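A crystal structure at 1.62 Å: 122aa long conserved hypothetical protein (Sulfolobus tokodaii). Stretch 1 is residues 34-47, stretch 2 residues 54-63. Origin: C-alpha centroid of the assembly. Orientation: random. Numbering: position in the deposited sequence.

Stretch 1 (34-47) SQQCAEKAVKGLLQ
Stretch 2 (54-63) RGHSISHLLT

This is a mainly apolar contact in which one face of a long helix receives a short helical turn, with a charged pair on the helix beside the apolar patch. Residues 34-47 are helical throughout, with phi/psi near -63/-42 and i to i+4 hydrogen bonds such as Val 42 N to Ala 38 O, 2.9 Å. Stretch 2 arrives extended at Arg 54 (-139/166), passes through Gly 55 (123/178), His 56 (-117/10) and Ser 57 (-81/122), turns helical over residues 58-61, and leaves helical angles at Leu 62 (-82/156). At Gly 55 a side chain would jam against the preceding carbonyl oxygen, so the backbone itself calls for glycine. Ser 57, chi1 t, suits the N-cap because its short side chain lets the hydroxyl accept from an amide of the first turn: His 60 N donates to Ser 57 OG over 3.1 Å, and more weakly to Ser 57 O at 3.3 Å.

The backbones come closest where Glu 39 CA lies 5.6 Å from Ile 58 CA. Here Ile 58, chi1 m and chi2 149°, points toward the long helix and fits as a knob among Gln 35, Ala 38, Glu 39 and Val 42. Its CD1 is 3.7 Å from Gln 35 CG and 3.9 Å from Ala 38 CB, while its CG1 is 3.9 Å from Glu 39 CA. The small alanine leaves room for this close approach, and the branched isoleucine fills the hole.

One helical turn on from Ala 38, Val 42 (chi1 t) also points toward stretch 2 and meets several residues. Val 42 CG2 is 4.1 Å from Ile 58 CG2; Val 42 CG1 lies 3.8 Å from Leu 61 CB and 3.7 Å from Leu 62 CD2. Leu 61 and Leu 62 both have chi1 m and chi2 t. Leu 61 points toward the helix and extends the apolar surface to Leu 46 (chi1 -97°, chi2 37°), with Leu 61 CD2 3.7 Å from Leu 46 CD2. Leu 61 CD1 is 4.0 Å from Lys 43 CG, so the lysine's aliphatic portion shares in the packing.

Glu 39 (t, t, chi3 -20°) and Lys 43 (m, t, t, t), four residues apart, form a salt bridge within the helix. The modelled distance from Lys 43 NZ to Glu 39 OE2 is 2.3 Å, very short, and the position of OE2 is uncertain. Both CB bonds point sideways, but the side chains extend nearer to stretch 2, where Lys 43 NZ makes a weak hydrogen bond to Gly 55 O at 3.4 Å. Lysine thus combines a long apolar arm with a terminal donor for a backbone carbonyl.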

# COMPACT_ATOMS: atom_id res chain seq x y z
N SER A 34 1.08 1.73 -4.93
CA SER A 34 1.86 1.39 -3.68
C SER A 34 0.89 1.07 -2.55
O SER A 34 1.16 0.14 -1.77
CB SER A 34 2.71 2.63 -3.25
OG SER A 34 3.68 2.82 -4.30
N GLN A 35 -0.23 1.81 -2.40
CA GLN A 35 -1.16 1.43 -1.39
C GLN A 35 -1.79 0.09 -1.67
O GLN A 35 -1.88 -0.70 -0.75
CB GLN A 35 -2.25 2.49 -1.24
CG GLN A 35 -3.19 1.94 -0.17
CD GLN A 35 -4.55 2.18 -0.27
OE1 GLN A 35 -4.88 3.32 -0.34
NE2 GLN A 35 -5.47 1.08 -0.08
N GLN A 36 -2.06 -0.24 -2.95
CA GLN A 36 -2.56 -1.55 -3.29
C GLN A 36 -1.59 -2.62 -2.94
O GLN A 36 -2.00 -3.68 -2.43
CB GLN A 36 -2.91 -1.67 -4.77
CG GLN A 36 -4.06 -0.74 -5.13
CD GLN A 36 -5.38 -1.40 -4.66
OE1 GLN A 36 -6.20 -0.69 -4.01
NE2 GLN A 36 -5.54 -2.66 -4.90
N CYS A 37 -0.26 -2.41 -3.22
CA CYS A 37 0.75 -3.33 -2.85
C CYS A 37 0.69 -3.66 -1.34
O CYS A 37 0.68 -4.85 -1.00
CB CYS A 37 2.12 -2.73 -3.28
SG CYS A 37 3.52 -3.77 -2.59
N ALA A 38 0.71 -2.61 -0.54
CA ALA A 38 0.75 -2.83 0.93
C ALA A 38 -0.49 -3.55 1.40
O ALA A 38 -0.39 -4.49 2.22
CB ALA A 38 0.96 -1.45 1.61
N GLU A 39 -1.65 -3.06 0.89
CA GLU A 39 -2.94 -3.70 1.31
C GLU A 39 -2.94 -5.20 0.94
O GLU A 39 -3.31 -6.04 1.77
CB GLU A 39 -4.15 -2.96 0.64
CG GLU A 39 -5.49 -3.59 1.24
CD GLU A 39 -6.73 -3.23 0.47
OE1 GLU A 39 -6.75 -2.22 -0.30
OE2 GLU A 39 -7.73 -3.99 0.67
N LYS A 40 -2.56 -5.61 -0.25
CA LYS A 40 -2.54 -7.00 -0.63
C LYS A 40 -1.56 -7.80 0.21
O LYS A 40 -1.85 -8.94 0.62
CB LYS A 40 -2.29 -7.15 -2.12
CG LYS A 40 -3.52 -6.83 -3.12
CD LYS A 40 -4.70 -5.97 -2.76
CE LYS A 40 -5.72 -5.98 -3.86
NZ LYS A 40 -6.81 -5.23 -3.31
N ALA A 41 -0.37 -7.27 0.45
CA ALA A 41 0.61 -7.97 1.31
C ALA A 41 0.07 -8.20 2.72
O ALA A 41 0.24 -9.31 3.15
CB ALA A 41 1.85 -7.06 1.39
N VAL A 42 -0.55 -7.20 3.31
CA VAL A 42 -1.07 -7.34 4.70
C VAL A 42 -2.23 -8.29 4.64
O VAL A 42 -2.29 -9.15 5.53
CB VAL A 42 -1.38 -6.01 5.26
CG1 VAL A 42 -2.11 -6.15 6.59
CG2 VAL A 42 -0.03 -5.29 5.50
N LYS A 43 -3.03 -8.30 3.56
CA LYS A 43 -4.10 -9.36 3.61
C LYS A 43 -3.54 -10.77 3.44
O LYS A 43 -4.15 -11.81 3.99
CB LYS A 43 -5.15 -9.02 2.46
CG LYS A 43 -6.11 -8.02 2.99
CD LYS A 43 -7.09 -7.43 2.04
CE LYS A 43 -8.19 -6.66 2.77
NZ LYS A 43 -8.85 -5.71 1.74
N GLY A 44 -2.44 -10.90 2.74
CA GLY A 44 -1.73 -12.13 2.58
C GLY A 44 -1.24 -12.60 3.97
O GLY A 44 -1.30 -13.76 4.31
N LEU A 45 -0.65 -11.64 4.69
CA LEU A 45 -0.15 -12.01 6.06
C LEU A 45 -1.31 -12.44 6.96
O LEU A 45 -1.19 -13.42 7.73
CB LEU A 45 0.51 -10.78 6.69
CG LEU A 45 1.01 -10.96 8.15
CD1 LEU A 45 2.11 -11.92 8.14
CD2 LEU A 45 1.35 -9.55 8.69
N LEU A 46 -2.39 -11.70 6.92
CA LEU A 46 -3.58 -12.03 7.83
C LEU A 46 -4.07 -13.40 7.48
O LEU A 46 -4.48 -14.20 8.40
CB LEU A 46 -4.65 -11.05 7.63
CG LEU A 46 -4.67 -9.92 8.64
CD1 LEU A 46 -3.27 -9.54 9.00
CD2 LEU A 46 -5.59 -8.80 8.11
N GLN A 47 -4.08 -13.76 6.19
CA GLN A 47 -4.52 -15.10 5.86
C GLN A 47 -3.58 -16.14 6.33
O GLN A 47 -4.04 -17.23 6.81
CB GLN A 47 -4.72 -15.28 4.31
CG GLN A 47 -5.49 -16.57 3.94
CD GLN A 47 -6.04 -16.53 2.47
OE1 GLN A 47 -6.63 -15.54 1.98
NE2 GLN A 47 -5.88 -17.64 1.81
N ARG A 54 -11.33 -7.09 8.34
CA ARG A 54 -11.74 -6.48 7.07
C ARG A 54 -11.73 -4.96 7.07
O ARG A 54 -11.63 -4.32 8.13
CB ARG A 54 -13.11 -7.03 6.67
CG ARG A 54 -13.08 -8.55 6.55
CD ARG A 54 -13.75 -8.98 5.27
NE ARG A 54 -13.21 -8.25 4.13
CZ ARG A 54 -13.63 -8.41 2.88
NH1 ARG A 54 -14.60 -9.29 2.64
NH2 ARG A 54 -13.11 -7.70 1.88
N GLY A 55 -11.83 -4.40 5.86
CA GLY A 55 -11.78 -2.97 5.64
C GLY A 55 -10.62 -2.78 4.67
O GLY A 55 -9.98 -3.77 4.25
N HIS A 56 -10.36 -1.56 4.25
CA HIS A 56 -9.23 -1.35 3.33
C HIS A 56 -8.20 -0.45 3.98
O HIS A 56 -7.26 0.03 3.34
CB HIS A 56 -9.71 -0.71 2.03
CG HIS A 56 -10.47 -1.66 1.16
ND1 HIS A 56 -11.83 -1.53 0.91
CD2 HIS A 56 -10.08 -2.78 0.52
CE1 HIS A 56 -12.23 -2.54 0.16
NE2 HIS A 56 -11.19 -3.31 -0.09
N SER A 57 -8.37 -0.20 5.26
CA SER A 57 -7.37 0.63 5.95
C SER A 57 -6.23 -0.33 6.28
O SER A 57 -6.45 -1.33 6.96
CB SER A 57 -7.94 1.14 7.24
OG SER A 57 -6.84 1.56 8.03
N ILE A 58 -4.99 -0.06 5.81
CA ILE A 58 -3.94 -0.97 6.10
C ILE A 58 -3.61 -0.94 7.61
O ILE A 58 -3.30 -1.93 8.22
CB ILE A 58 -2.70 -0.58 5.30
CG1 ILE A 58 -3.01 -0.71 3.85
CG2 ILE A 58 -1.53 -1.51 5.68
CD1 ILE A 58 -2.18 0.32 2.98
N SER A 59 -3.71 0.25 8.18
CA SER A 59 -3.46 0.42 9.57
C SER A 59 -4.44 -0.35 10.49
O SER A 59 -4.09 -0.82 11.53
CB SER A 59 -3.55 1.89 9.92
OG SER A 59 -3.16 2.05 11.26
N HIS A 60 -5.70 -0.47 10.07
CA HIS A 60 -6.65 -1.15 10.94
C HIS A 60 -6.46 -2.60 10.80
O HIS A 60 -6.80 -3.30 11.70
CB HIS A 60 -8.11 -0.77 10.60
CG HIS A 60 -8.47 0.66 10.89
ND1 HIS A 60 -8.03 1.33 12.02
CD2 HIS A 60 -9.37 1.49 10.29
CE1 HIS A 60 -8.65 2.50 12.11
NE2 HIS A 60 -9.47 2.62 11.07
N LEU A 61 -5.86 -3.06 9.69
CA LEU A 61 -5.62 -4.47 9.48
C LEU A 61 -4.47 -5.02 10.33
O LEU A 61 -4.40 -6.18 10.62
CB LEU A 61 -5.31 -4.76 7.99
CG LEU A 61 -6.36 -4.67 6.88
CD1 LEU A 61 -5.69 -4.92 5.51
CD2 LEU A 61 -7.41 -5.76 7.14
N LEU A 62 -3.54 -4.16 10.69
CA LEU A 62 -2.42 -4.61 11.50
C LEU A 62 -2.76 -4.66 12.99
O LEU A 62 -3.61 -3.87 13.47
CB LEU A 62 -1.29 -3.60 11.33
CG LEU A 62 -0.94 -3.37 9.86
CD1 LEU A 62 -0.06 -2.15 9.83
CD2 LEU A 62 -0.18 -4.55 9.35
N THR A 63 -1.99 -5.50 13.67
CA THR A 63 -2.07 -5.68 15.12
C THR A 63 -0.64 -5.53 15.71
O THR A 63 0.20 -6.35 15.51
CB THR A 63 -2.58 -7.05 15.43
OG1 THR A 63 -3.89 -7.21 14.84
CG2 THR A 63 -2.67 -7.23 16.97